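PDB 2P51: Poly(A) ribonuclease pop2 from Schizosaccharomyces pombe, which degrades the poly(A) tails of mRNA as the catalytic 3'-exoribonuclease of the CCR4-NOT complex, releasing 5'-AMP with the help of divalent metal ions. Local coordinates for residues S93-N98 and E251-Y256; I124-K129 and P234-G239; N216-G219 and D225-Q228; K218-I223 and A246-E251; I229-P234 and G239-L244. All coordinates share one frame; numbering follows the deposited sequence.

Interaction 1 (S93-N98 and E251-Y256)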
# COMPACT_ATOMS: atom_id res chain seq x y z
N SER A 93 -12.08 -6.18 -1.44
CA SER A 93 -13.03 -6.93 -0.67
C SER A 93 -14.37 -6.18 -0.72
O SER A 93 -14.41 -4.97 -0.91
CB SER A 93 -12.60 -7.01 0.81
OG SER A 93 -11.27 -7.51 1.02
N ASP A 94 -15.43 -6.95 -0.47
CA ASP A 94 -16.73 -6.27 -0.20
C ASP A 94 -16.75 -5.82 1.25
O ASP A 94 -15.78 -5.96 2.02
CB ASP A 94 -17.92 -7.15 -0.59
CG ASP A 94 -18.17 -8.32 0.33
OD1 ASP A 94 -17.54 -8.50 1.40
OD2 ASP A 94 -19.02 -9.15 -0.02
N GLU A 95 -17.88 -5.25 1.67
CA GLU A 95 -17.93 -4.64 3.00
C GLU A 95 -18.01 -5.65 4.13
O GLU A 95 -18.00 -5.25 5.33
CB GLU A 95 -19.17 -3.74 3.00
CG GLU A 95 -19.04 -2.56 2.05
CD GLU A 95 -18.28 -1.38 2.63
OE1 GLU A 95 -17.67 -1.51 3.74
OE2 GLU A 95 -18.32 -0.31 1.96
N GLU A 96 -18.11 -6.93 3.76
CA GLU A 96 -18.08 -7.95 4.83
C GLU A 96 -16.86 -8.85 4.66
O GLU A 96 -16.82 -9.92 5.28
CB GLU A 96 -19.40 -8.67 4.85
CG GLU A 96 -20.50 -7.88 5.56
CD GLU A 96 -20.30 -7.50 7.01
OE1 GLU A 96 -19.53 -8.10 7.79
OE2 GLU A 96 -20.99 -6.52 7.43
N GLY A 97 -15.87 -8.39 3.90
CA GLY A 97 -14.58 -9.06 3.83
C GLY A 97 -14.45 -10.14 2.78
O GLY A 97 -13.43 -10.84 2.72
N ASN A 98 -15.47 -10.30 1.93
CA ASN A 98 -15.32 -11.34 0.90
C ASN A 98 -14.52 -10.79 -0.27
O ASN A 98 -14.80 -9.68 -0.76
CB ASN A 98 -16.68 -11.78 0.39
CG ASN A 98 -17.59 -12.23 1.52
OD1 ASN A 98 -17.32 -13.26 2.16
ND2 ASN A 98 -18.66 -11.50 1.78
N GLU A 251 -11.02 -8.86 10.59
CA GLU A 251 -11.05 -9.59 11.87
C GLU A 251 -11.01 -8.61 13.04
O GLU A 251 -11.73 -8.84 14.04
CB GLU A 251 -9.88 -10.59 11.95
CG GLU A 251 -9.93 -11.49 13.17
CD GLU A 251 -11.15 -12.38 13.29
OE1 GLU A 251 -11.81 -12.57 12.25
OE2 GLU A 251 -11.44 -12.87 14.42
N ILE A 252 -10.21 -7.56 12.99
CA ILE A 252 -10.15 -6.54 14.03
C ILE A 252 -11.49 -5.82 14.15
O ILE A 252 -12.02 -5.54 15.23
CB ILE A 252 -9.00 -5.55 13.64
CG1 ILE A 252 -7.62 -6.17 13.93
CG2 ILE A 252 -9.19 -4.17 14.19
CD1 ILE A 252 -6.61 -5.21 13.20
N ARG A 253 -12.10 -5.52 12.97
CA ARG A 253 -13.40 -4.86 12.97
C ARG A 253 -14.42 -5.73 13.69
O ARG A 253 -15.23 -5.26 14.49
CB ARG A 253 -13.88 -4.63 11.54
CG ARG A 253 -15.08 -3.69 11.49
CD ARG A 253 -15.50 -3.45 10.03
NE ARG A 253 -16.16 -4.67 9.55
CZ ARG A 253 -16.81 -4.72 8.38
NH1 ARG A 253 -16.87 -3.65 7.57
NH2 ARG A 253 -17.38 -5.87 8.07
N SER A 254 -14.39 -7.04 13.42
CA SER A 254 -15.32 -7.95 14.10
C SER A 254 -15.05 -8.10 15.59
O SER A 254 -15.97 -8.06 16.40
CB SER A 254 -15.20 -9.32 13.42
OG SER A 254 -16.05 -10.23 14.07
N ARG A 255 -13.77 -8.30 15.94
CA ARG A 255 -13.45 -8.60 17.34
C ARG A 255 -13.52 -7.35 18.23
O ARG A 255 -13.98 -7.56 19.35
CB ARG A 255 -12.06 -9.19 17.48
CG ARG A 255 -11.91 -10.58 16.87
CD ARG A 255 -10.75 -11.31 17.51
NE ARG A 255 -10.38 -12.52 16.79
CZ ARG A 255 -9.61 -13.49 17.28
NH1 ARG A 255 -9.13 -13.37 18.52
NH2 ARG A 255 -9.35 -14.54 16.51
N TYR A 256 -13.09 -6.18 17.80
CA TYR A 256 -12.94 -5.06 18.75
C TYR A 256 -13.92 -3.94 18.48
O TYR A 256 -13.99 -3.03 19.31
CB TYR A 256 -11.47 -4.53 18.78
CG TYR A 256 -10.54 -5.74 18.90
CD1 TYR A 256 -10.70 -6.66 19.93
CD2 TYR A 256 -9.55 -5.95 17.96
CE1 TYR A 256 -9.90 -7.78 20.10
CE2 TYR A 256 -8.75 -7.07 18.10
CZ TYR A 256 -8.90 -7.97 19.14
OH TYR A 256 -8.08 -9.08 19.18
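A single backbone carbonyl oxygen, that of Glu95, is held by both terminal nitrogens of the Arg253 guanidinium. NH2 of Arg253 lies 2.9 Å from Glu95 O and NH1 of Arg253 lies 3.0 Å from the same atom, so the group meets the carbonyl end-on with its edge, the oxygen lying close to the guanidinium plane. Both bonds are clearly bent at the hydrogen, as expected when two N-H groups converge on one acceptor. NH2 has a second partner: OE1 of Glu96, at 3.1 Å from Arg253 NH2, forms a salt bridge, with the carboxylate plane turned 56° from that of the guanidinium. Glu96 reaches it although its CB points away from the helix, because the chain folds back at chi2 (-60°). The carbonyl is presented by a type I beta turn, Asp94 to Gly97, in the connection between strands 87-93 and 105-109 of the central sheet, whereas Arg253 projects from the late part of helix 238-257. Asp94 OD1 accepts from Glu96 N at 2.9 Å, an Asx turn, and also from Asn98 N at 2.8 Å, the two donors approaching from opposite faces of the carboxylate; these bonds probably stiffen the loop. Its other oxygen, Asp94 OD2, takes ND2 of Asn98 at 3.0 Å through the syn lone pair, and the bond is nearly straight.

Interaction 2 (I124-K129 and P234-G239)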
# COMPACT_ATOMS: atom_id res chain seq x y z
N ILE A 124 17.25 -4.52 -1.37
CA ILE A 124 17.25 -5.32 -2.62
C ILE A 124 17.49 -6.78 -2.28
O ILE A 124 16.88 -7.69 -2.84
CB ILE A 124 18.32 -4.79 -3.62
CG1 ILE A 124 18.03 -3.37 -4.10
CG2 ILE A 124 18.58 -5.73 -4.82
CD1 ILE A 124 16.60 -3.08 -4.49
N GLU A 125 18.38 -7.02 -1.32
CA GLU A 125 18.64 -8.40 -0.93
C GLU A 125 17.40 -9.02 -0.31
O GLU A 125 17.01 -10.17 -0.58
CB GLU A 125 19.83 -8.51 0.06
CG GLU A 125 20.07 -9.97 0.40
CD GLU A 125 20.51 -10.80 -0.80
OE1 GLU A 125 20.14 -12.00 -0.85
OE2 GLU A 125 21.21 -10.23 -1.65
N LEU A 126 16.74 -8.27 0.56
CA LEU A 126 15.51 -8.80 1.21
C LEU A 126 14.44 -9.07 0.16
O LEU A 126 13.76 -10.10 0.21
CB LEU A 126 15.00 -7.78 2.20
CG LEU A 126 13.69 -8.05 2.95
CD1 LEU A 126 13.75 -9.34 3.79
CD2 LEU A 126 13.44 -6.86 3.89
N LEU A 127 14.30 -8.12 -0.78
CA LEU A 127 13.26 -8.33 -1.82
C LEU A 127 13.58 -9.52 -2.71
O LEU A 127 12.73 -10.30 -3.14
CB LEU A 127 13.10 -7.03 -2.63
CG LEU A 127 12.38 -5.92 -1.86
CD1 LEU A 127 12.54 -4.56 -2.54
CD2 LEU A 127 10.87 -6.22 -1.65
N THR A 128 14.87 -9.67 -3.05
CA THR A 128 15.32 -10.80 -3.84
C THR A 128 15.01 -12.11 -3.14
O THR A 128 14.44 -13.05 -3.75
CB THR A 128 16.83 -10.70 -4.13
OG1 THR A 128 17.04 -9.49 -4.87
CG2 THR A 128 17.31 -11.85 -5.01
N LYS A 129 15.38 -12.21 -1.87
CA LYS A 129 15.09 -13.44 -1.11
C LYS A 129 13.59 -13.66 -1.01
O LYS A 129 13.14 -14.82 -0.89
CB LYS A 129 15.74 -13.39 0.27
CG LYS A 129 17.26 -13.55 0.21
CD LYS A 129 17.81 -13.88 1.59
CE LYS A 129 19.29 -14.22 1.62
NZ LYS A 129 20.16 -13.02 1.70
N PRO A 234 3.69 -14.99 -0.72
CA PRO A 234 4.97 -14.70 -0.07
C PRO A 234 4.97 -13.45 0.82
O PRO A 234 4.57 -12.38 0.38
CB PRO A 234 5.92 -14.50 -1.26
CG PRO A 234 5.04 -14.14 -2.42
CD PRO A 234 3.67 -14.70 -2.17
N GLN A 235 5.44 -13.57 2.07
CA GLN A 235 5.68 -12.39 2.91
C GLN A 235 6.66 -11.45 2.22
O GLN A 235 7.63 -11.82 1.54
CB GLN A 235 6.20 -12.86 4.27
CG GLN A 235 6.44 -11.78 5.30
CD GLN A 235 6.61 -12.32 6.71
OE1 GLN A 235 6.67 -11.49 7.64
NE2 GLN A 235 6.71 -13.61 6.95
N HIS A 236 6.41 -10.14 2.41
CA HIS A 236 7.30 -9.11 1.90
C HIS A 236 7.19 -9.06 0.39
O HIS A 236 8.14 -8.63 -0.27
CB HIS A 236 8.73 -9.34 2.43
CG HIS A 236 9.47 -8.04 2.47
ND1 HIS A 236 9.61 -7.32 3.64
CD2 HIS A 236 10.07 -7.32 1.48
CE1 HIS A 236 10.27 -6.20 3.38
NE2 HIS A 236 10.58 -6.18 2.07
N GLN A 237 6.02 -9.44 -0.15
CA GLN A 237 5.63 -9.09 -1.50
C GLN A 237 4.31 -8.32 -1.39
O GLN A 237 3.49 -8.73 -0.55
CB GLN A 237 5.54 -10.27 -2.49
CG GLN A 237 6.99 -10.73 -2.84
CD GLN A 237 7.08 -11.37 -4.19
OE1 GLN A 237 6.62 -10.87 -5.22
NE2 GLN A 237 7.65 -12.59 -4.29
N ALA A 238 4.13 -7.26 -2.18
CA ALA A 238 3.04 -6.33 -1.84
C ALA A 238 1.67 -6.96 -2.03
O ALA A 238 0.74 -6.61 -1.29
CB ALA A 238 3.13 -5.04 -2.61
N GLY A 239 1.48 -7.85 -3.00
CA GLY A 239 0.20 -8.49 -3.22
C GLY A 239 -0.24 -9.26 -2.01
O GLY A 239 -1.34 -9.07 -1.45
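This is an apolar, partly buried contact in which the imidazole of His236, on the turn leading into helix 238-257, packs against two leucines of helix 121-129 beside the active site. Leu126 comes over one face of the ring. Its CG stands 3.9 Å from the centroid of the His236 ring and 14° off the ring normal, a CH-pi contact, and its CD2 lies 3.3 Å from His236 CE1. Leu127 arrives differently, at the edge and near the ring plane, with its CD2 methyl 3.4 Å from His236 CD2. The two neighbouring leucines thus touch the imidazole from directions about at right angles. Leu126 has CG anti to the backbone N (chi1 177°), which extends its branch toward the ring, while CG of Leu127 is anti to the carbonyl carbon and only its CD2 methyl reaches the ring.

His236 is carried by a type II beta turn from Pro234 to Gln237, closed by a weak bond from Gln237 N to Pro234 O at 3.3 Å; Gln237 then takes the N-cap position of the helix. The backbone N of His236 bonds Asp241 OD1, and the His236 side chain touches that of Glu53, about 3 Å away at the nearest atoms. Asp241 and Glu53 both bind the same magnesium ion, so the histidine lies beside the acidic metal centre of the DEDD nuclease fold, with its side chain about 5 Å from the ion.

Interaction 3 (N216-G219 and D225-Q228)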
# COMPACT_ATOMS: atom_id res chain seq x y z
N ASN A 216 -1.84 -2.31 21.05
CA ASN A 216 -1.23 -3.55 20.56
C ASN A 216 -0.13 -3.13 19.56
O ASN A 216 -0.49 -2.55 18.52
CB ASN A 216 -2.33 -4.44 19.96
CG ASN A 216 -1.80 -5.76 19.43
OD1 ASN A 216 -0.65 -5.85 18.99
ND2 ASN A 216 -2.58 -6.85 19.45
N SER A 217 1.15 -3.41 19.89
CA SER A 217 2.27 -2.93 19.10
C SER A 217 2.74 -3.93 18.05
O SER A 217 3.77 -3.70 17.40
CB SER A 217 3.47 -2.61 20.00
OG SER A 217 3.12 -1.51 20.84
N LYS A 218 2.02 -5.04 17.92
CA LYS A 218 2.55 -6.03 16.97
C LYS A 218 2.54 -5.57 15.53
O LYS A 218 1.67 -4.80 15.07
CB LYS A 218 1.66 -7.28 17.17
CG LYS A 218 1.94 -8.07 18.44
CD LYS A 218 1.05 -9.31 18.52
CE LYS A 218 1.53 -10.21 19.65
NZ LYS A 218 0.83 -9.88 20.92
N GLY A 219 3.51 -6.07 14.77
CA GLY A 219 3.53 -5.89 13.33
C GLY A 219 2.50 -6.68 12.56
O GLY A 219 1.79 -7.50 13.14
N ASP A 225 -0.50 -13.81 12.94
CA ASP A 225 -0.30 -15.11 13.59
C ASP A 225 -1.16 -15.22 14.84
O ASP A 225 -1.79 -16.24 15.19
CB ASP A 225 1.17 -15.31 13.90
CG ASP A 225 2.06 -15.37 12.67
OD1 ASP A 225 1.49 -15.67 11.61
OD2 ASP A 225 3.29 -15.14 12.72
N ASP A 226 -1.22 -14.12 15.58
CA ASP A 226 -1.98 -14.03 16.82
C ASP A 226 -3.45 -14.35 16.61
O ASP A 226 -4.08 -15.08 17.35
CB ASP A 226 -1.86 -12.63 17.42
CG ASP A 226 -1.88 -12.59 18.91
OD1 ASP A 226 -1.59 -13.60 19.60
OD2 ASP A 226 -2.20 -11.50 19.42
N LEU A 227 -3.97 -13.75 15.54
CA LEU A 227 -5.37 -13.97 15.23
C LEU A 227 -5.60 -15.23 14.41
O LEU A 227 -6.74 -15.42 13.96
CB LEU A 227 -5.91 -12.73 14.49
CG LEU A 227 -5.84 -11.42 15.28
CD1 LEU A 227 -6.25 -10.25 14.37
CD2 LEU A 227 -6.69 -11.46 16.54
N GLN A 228 -4.59 -16.05 14.21
CA GLN A 228 -4.73 -17.26 13.39
C GLN A 228 -5.28 -16.95 12.01
O GLN A 228 -6.11 -17.70 11.49
CB GLN A 228 -5.67 -18.28 14.03
CG GLN A 228 -5.50 -18.35 15.54
CD GLN A 228 -6.23 -19.59 16.05
OE1 GLN A 228 -7.45 -19.70 15.95
NE2 GLN A 228 -5.43 -20.52 16.57
O HOH W 1 -2.69 -9.36 17.91
O HOH W 2 -1.52 -10.12 21.73
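A water-mediated polar bridge at the protein surface spans the two ends of helix 220-226, joining the loop that enters it to its last turn. Its focus is OD2 of Asp226. Water 1 links this oxygen to the Asn216 amide, lying 2.7 Å from Asp226 OD2, to which it donates, and 2.9 Å from Asn216 ND2, from which it accepts. Water 2 does the same for the ammonium group of Lys218, standing 2.8 Å from Asp226 OD2; its separation from Lys218 NZ is unusually short and the exact length doubtful. The direct ion pair is long and weak, with NZ of Lys218 3.7 Å from Asp226 OD2, and water 2 bridges the same two groups. The lysine chain runs extended as far as CE and then bends at chi4 (91°), crossing the aspartate at about a right angle.

In the entering loop, OD1 of Asn216 accepts from Lys218 N at 3.0 Å in an Asx turn, and Gly219 follows as the N-cap of the helix. At the other end Gln228, with positive phi, is the C-prime residue of the Schellman motif that ends the helix, Gln228 N to Asp225 O being one of its two bonds. The Asx turn probably helps to hold the Asn216 amide, OD1 facing the backbone while ND2 serves water 1.

Interaction 4 (K218-I223 and A246-E251)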
# COMPACT_ATOMS: atom_id res chain seq x y z
N LYS A 218 2.02 -5.04 17.92
CA LYS A 218 2.55 -6.03 16.97
C LYS A 218 2.54 -5.57 15.53
O LYS A 218 1.67 -4.80 15.07
CB LYS A 218 1.66 -7.28 17.17
CG LYS A 218 1.94 -8.07 18.44
CD LYS A 218 1.05 -9.31 18.52
CE LYS A 218 1.53 -10.21 19.65
NZ LYS A 218 0.83 -9.88 20.92
N GLY A 219 3.51 -6.07 14.77
CA GLY A 219 3.53 -5.89 13.33
C GLY A 219 2.50 -6.68 12.56
O GLY A 219 1.79 -7.50 13.14
N LEU A 220 2.37 -6.45 11.25
CA LEU A 220 1.34 -7.09 10.47
C LEU A 220 1.36 -8.60 10.60
O LEU A 220 0.35 -9.26 10.88
CB LEU A 220 1.56 -6.69 9.00
CG LEU A 220 0.45 -7.12 8.06
CD1 LEU A 220 -0.86 -6.36 8.30
CD2 LEU A 220 0.86 -6.93 6.59
N GLN A 221 2.52 -9.22 10.38
CA GLN A 221 2.54 -10.69 10.42
C GLN A 221 2.29 -11.23 11.82
O GLN A 221 1.63 -12.27 11.98
CB GLN A 221 3.88 -11.17 9.85
CG GLN A 221 3.95 -12.69 9.80
CD GLN A 221 2.97 -13.28 8.81
OE1 GLN A 221 2.95 -12.82 7.66
NE2 GLN A 221 2.14 -14.23 9.21
N ASP A 222 2.83 -10.54 12.86
CA ASP A 222 2.61 -11.01 14.21
C ASP A 222 1.13 -10.90 14.56
O ASP A 222 0.61 -11.77 15.27
CB ASP A 222 3.42 -10.20 15.22
CG ASP A 222 4.90 -10.43 15.08
OD1 ASP A 222 5.32 -11.52 14.64
OD2 ASP A 222 5.70 -9.54 15.40
N ILE A 223 0.39 -9.86 14.13
CA ILE A 223 -1.03 -9.83 14.37
C ILE A 223 -1.74 -10.98 13.67
O ILE A 223 -2.60 -11.65 14.28
CB ILE A 223 -1.63 -8.52 13.86
CG1 ILE A 223 -1.16 -7.32 14.67
CG2 ILE A 223 -3.16 -8.61 13.89
CD1 ILE A 223 -1.36 -5.99 13.96
N ALA A 246 -5.98 -6.82 4.39
CA ALA A 246 -7.46 -6.87 4.31
C ALA A 246 -8.03 -7.83 5.34
O ALA A 246 -9.00 -7.56 6.08
CB ALA A 246 -7.89 -7.33 2.93
N ARG A 247 -7.43 -9.03 5.40
CA ARG A 247 -8.00 -10.04 6.30
C ARG A 247 -7.87 -9.60 7.76
O ARG A 247 -8.82 -9.81 8.54
CB ARG A 247 -7.34 -11.41 6.07
CG ARG A 247 -7.56 -11.83 4.62
CD ARG A 247 -6.95 -13.17 4.32
NE ARG A 247 -7.75 -13.70 3.19
CZ ARG A 247 -7.47 -14.90 2.68
NH1 ARG A 247 -6.45 -15.57 3.24
NH2 ARG A 247 -8.23 -15.29 1.68
N ILE A 248 -6.75 -9.02 8.16
CA ILE A 248 -6.63 -8.52 9.54
C ILE A 248 -7.66 -7.41 9.82
O ILE A 248 -8.25 -7.35 10.92
CB ILE A 248 -5.19 -8.07 9.81
CG1 ILE A 248 -4.19 -9.24 9.90
CG2 ILE A 248 -5.11 -7.22 11.08
CD1 ILE A 248 -2.78 -8.66 9.67
N PHE A 249 -7.87 -6.54 8.82
CA PHE A 249 -8.82 -5.45 9.06
C PHE A 249 -10.19 -6.00 9.42
O PHE A 249 -10.80 -5.57 10.40
CB PHE A 249 -8.95 -4.52 7.82
CG PHE A 249 -10.07 -3.49 8.00
CD1 PHE A 249 -9.88 -2.39 8.82
CD2 PHE A 249 -11.28 -3.66 7.33
CE1 PHE A 249 -10.90 -1.45 8.97
CE2 PHE A 249 -12.29 -2.72 7.49
CZ PHE A 249 -12.11 -1.63 8.31
N PHE A 250 -10.70 -6.98 8.65
CA PHE A 250 -12.08 -7.43 8.92
C PHE A 250 -12.12 -8.16 10.27
O PHE A 250 -13.13 -8.08 11.00
CB PHE A 250 -12.62 -8.27 7.77
CG PHE A 250 -12.93 -7.33 6.59
CD1 PHE A 250 -14.09 -6.58 6.61
CD2 PHE A 250 -12.04 -7.21 5.51
CE1 PHE A 250 -14.39 -5.72 5.56
CE2 PHE A 250 -12.35 -6.38 4.45
CZ PHE A 250 -13.51 -5.65 4.48
N GLU A 251 -11.02 -8.86 10.59
CA GLU A 251 -11.05 -9.59 11.87
C GLU A 251 -11.01 -8.61 13.04
O GLU A 251 -11.73 -8.84 14.04
CB GLU A 251 -9.88 -10.59 11.95
CG GLU A 251 -9.93 -11.49 13.17
CD GLU A 251 -11.15 -12.38 13.29
OE1 GLU A 251 -11.81 -12.57 12.25
OE2 GLU A 251 -11.44 -12.87 14.42
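Two successive helices of the nuclease domain, 220-226 and 238-257, meet here through a small aliphatic core centred on Ile248. The two branches of this isoleucine serve different partners. Its CD1 methyl reaches the first turn of helix 220-226, where it lies 3.3 Å from CD1 of Leu220, closer than carbon atoms usually approach, and 3.4 Å from the carbonyl O of the same residue. The leucine thus receives the methyl both at its branch and at its backbone. The CG2 methyl of Ile248 instead faces Ile223, one turn further on, at 3.7 Å from Ile223 CG2.

The side-chain torsions account for this division. In Ile248, CG1 is anti to the carbonyl carbon (chi1 -70°) and CG2 anti to the backbone N, which spreads the two arms toward the separate partners. Ile223 adopts the same rotamer and offers its own CG2, so that the two beta-branches meet methyl to methyl while the side chains cross at about a right angle. CA atoms come nearest at this pair, 7.5 Å between Ile223 and Ile248. Leu220 has its CB bond running across the contact instead of at it; of its side chain, CD1 and CG meet the isoleucine. The side chain of Leu220 also comes within about 4 Å of that of the metal ligand Asp241.

The packing continues on other elements: Ile223 also touches Met210, and Ile248 touches Ile206, both of helix 206-213, which joins the two helices in one apolar cluster. From the same helix 238-257, Ala246 and Phe250 contact Ser49 and Val47, respectively, of strand 47-53 in the central sheet.

Interaction 5 (I229-P234 and G239-L244). With MG (magnesium ion), chain C.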
# COMPACT_ATOMS: atom_id res chain seq x y z
N ILE A 229 -4.82 -15.86 11.40
CA ILE A 229 -5.16 -15.59 10.01
C ILE A 229 -4.05 -16.07 9.09
O ILE A 229 -2.88 -15.73 9.24
CB ILE A 229 -5.41 -14.09 9.81
CG1 ILE A 229 -6.65 -13.62 10.60
CG2 ILE A 229 -5.44 -13.76 8.33
CD1 ILE A 229 -6.65 -12.12 10.83
N HIS A 230 -4.38 -16.89 8.11
CA HIS A 230 -3.28 -17.44 7.29
C HIS A 230 -2.96 -16.52 6.13
O HIS A 230 -3.82 -15.94 5.49
CB HIS A 230 -3.68 -18.84 6.81
CG HIS A 230 -2.98 -19.43 5.64
ND1 HIS A 230 -1.78 -20.11 5.74
CD2 HIS A 230 -3.29 -19.48 4.31
CE1 HIS A 230 -1.38 -20.53 4.55
NE2 HIS A 230 -2.29 -20.17 3.65
N ARG A 231 -1.66 -16.43 5.88
CA ARG A 231 -1.14 -15.75 4.74
C ARG A 231 -1.19 -16.62 3.48
O ARG A 231 -0.79 -17.78 3.45
CB ARG A 231 0.33 -15.34 4.98
CG ARG A 231 0.91 -14.60 3.76
CD ARG A 231 2.36 -14.28 3.99
NE ARG A 231 2.64 -13.14 4.87
CZ ARG A 231 2.61 -11.87 4.53
NH1 ARG A 231 2.27 -11.46 3.29
NH2 ARG A 231 2.91 -10.97 5.46
N ILE A 232 -1.71 -16.04 2.41
CA ILE A 232 -1.64 -16.65 1.10
C ILE A 232 -0.51 -15.93 0.37
O ILE A 232 -0.55 -14.70 0.32
CB ILE A 232 -2.98 -16.49 0.35
CG1 ILE A 232 -4.14 -17.27 0.97
CG2 ILE A 232 -2.82 -16.84 -1.13
CD1 ILE A 232 -5.40 -17.43 0.16
N GLY A 233 0.49 -16.58 -0.21
CA GLY A 233 1.51 -15.86 -0.97
C GLY A 233 2.67 -15.56 -0.05
O GLY A 233 2.70 -15.82 1.16
N PRO A 234 3.69 -14.99 -0.72
CA PRO A 234 4.97 -14.70 -0.07
C PRO A 234 4.97 -13.45 0.82
O PRO A 234 4.57 -12.38 0.38
CB PRO A 234 5.92 -14.50 -1.26
CG PRO A 234 5.04 -14.14 -2.42
CD PRO A 234 3.67 -14.70 -2.17
N GLY A 239 1.48 -7.85 -3.00
CA GLY A 239 0.20 -8.49 -3.22
C GLY A 239 -0.24 -9.26 -2.01
O GLY A 239 -1.34 -9.07 -1.45
N SER A 240 0.61 -10.14 -1.51
CA SER A 240 0.34 -10.97 -0.35
C SER A 240 0.20 -10.11 0.90
O SER A 240 -0.72 -10.32 1.71
CB SER A 240 1.50 -11.97 -0.20
OG SER A 240 1.29 -12.76 0.96
N ASP A 241 1.08 -9.13 1.05
CA ASP A 241 0.97 -8.27 2.24
C ASP A 241 -0.35 -7.47 2.23
O ASP A 241 -0.98 -7.30 3.30
CB ASP A 241 2.14 -7.30 2.34
CG ASP A 241 3.49 -7.93 2.56
OD1 ASP A 241 3.57 -9.11 3.02
OD2 ASP A 241 4.54 -7.28 2.29
N ALA A 242 -0.78 -7.00 1.08
CA ALA A 242 -2.05 -6.25 0.99
C ALA A 242 -3.21 -7.15 1.32
O ALA A 242 -4.21 -6.79 1.97
CB ALA A 242 -2.22 -5.67 -0.42
N LEU A 243 -3.16 -8.40 0.87
CA LEU A 243 -4.27 -9.32 1.16
C LEU A 243 -4.32 -9.62 2.65
O LEU A 243 -5.38 -9.73 3.28
CB LEU A 243 -4.04 -10.61 0.37
CG LEU A 243 -4.96 -11.80 0.68
CD1 LEU A 243 -6.41 -11.44 0.43
CD2 LEU A 243 -4.59 -13.01 -0.17
N LEU A 244 -3.16 -9.83 3.30
CA LEU A 244 -3.18 -10.07 4.74
C LEU A 244 -3.74 -8.87 5.51
O LEU A 244 -4.44 -9.06 6.52
CB LEU A 244 -1.74 -10.35 5.24
CG LEU A 244 -1.63 -11.01 6.61
CD1 LEU A 244 -2.39 -12.33 6.65
CD2 LEU A 244 -0.15 -11.24 6.95
MG MG C . 5.16 -5.34 2.22
O HOH W 3 -1.86 -12.95 2.41
O HOH W 4 5.99 -3.38 2.35
O HOH W 5 4.58 -5.35 4.24
O HOH W 6 7.09 -5.90 2.77
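Charged and polar bonds centre on Arg231, which reaches from the incoming loop to the first turns of helix 238-257. Its NH1 bonds OG of Ser240 at 2.8 Å, nearly in the guanidinium plane, and OD1 of Asp241 at 2.7 Å in a salt bridge that uses the anti lone pair of the carboxylate. NH2 of Arg231 adds a weak bond to the same OD1, and the two planes stand 75° apart. The bend at chi3 (-78°) turns the guanidinium onto the helix. Ser240 OG donates a hydrogen bond to the carbonyl O of Ile232 at 2.7 Å, so the hydroxyl links arginine to backbone. Water 3 joins Ile232 N to Ser240 O.

Apolar contacts flank this network. The CD2 methyl of Leu244 lies over one face of the guanidinium, 3.4 Å from Arg231 NH2, while its CD1 packs on Ile229 CG2; CB of Ile232 meets Leu243 CD2.

Metal coordination involves the other carboxylate oxygen. Asp241 OD2 binds the magnesium ion at 2.0 Å, three waters occupy further positions, and Asp51 and Glu53 complete the site. With OD1 held by Arg231, the rotation of the carboxylate is probably restricted, with OD2 turned to the ion. Arg231, itself bonded through NE to Gln221 OE1, is a second-shell residue that probably helps to orient this metal ligand.

Interactions 1, 4 and 5 involve helix 238-257, using successive, partly overlapping portions of its neighbourhood, and interaction 2 the turn that leads into it, while interaction 3 ties together the ends of the preceding helix 220-226. Interaction 4 is the buried one and wholly aliphatic; interactions 1 and 3 lie at the surface and rely on charge, directly in the first and largely through water in the second. Interactions 2 and 5, partly buried, adjoin at the metal site: interaction 5 includes a metal ligand and interaction 2 lies beside it. Gln221 couples interactions 4 and 5 through Arg231, Phe250 packs the helix of interaction 4 against the turn of interaction 1, and Leu227 connects interactions 1 and 3.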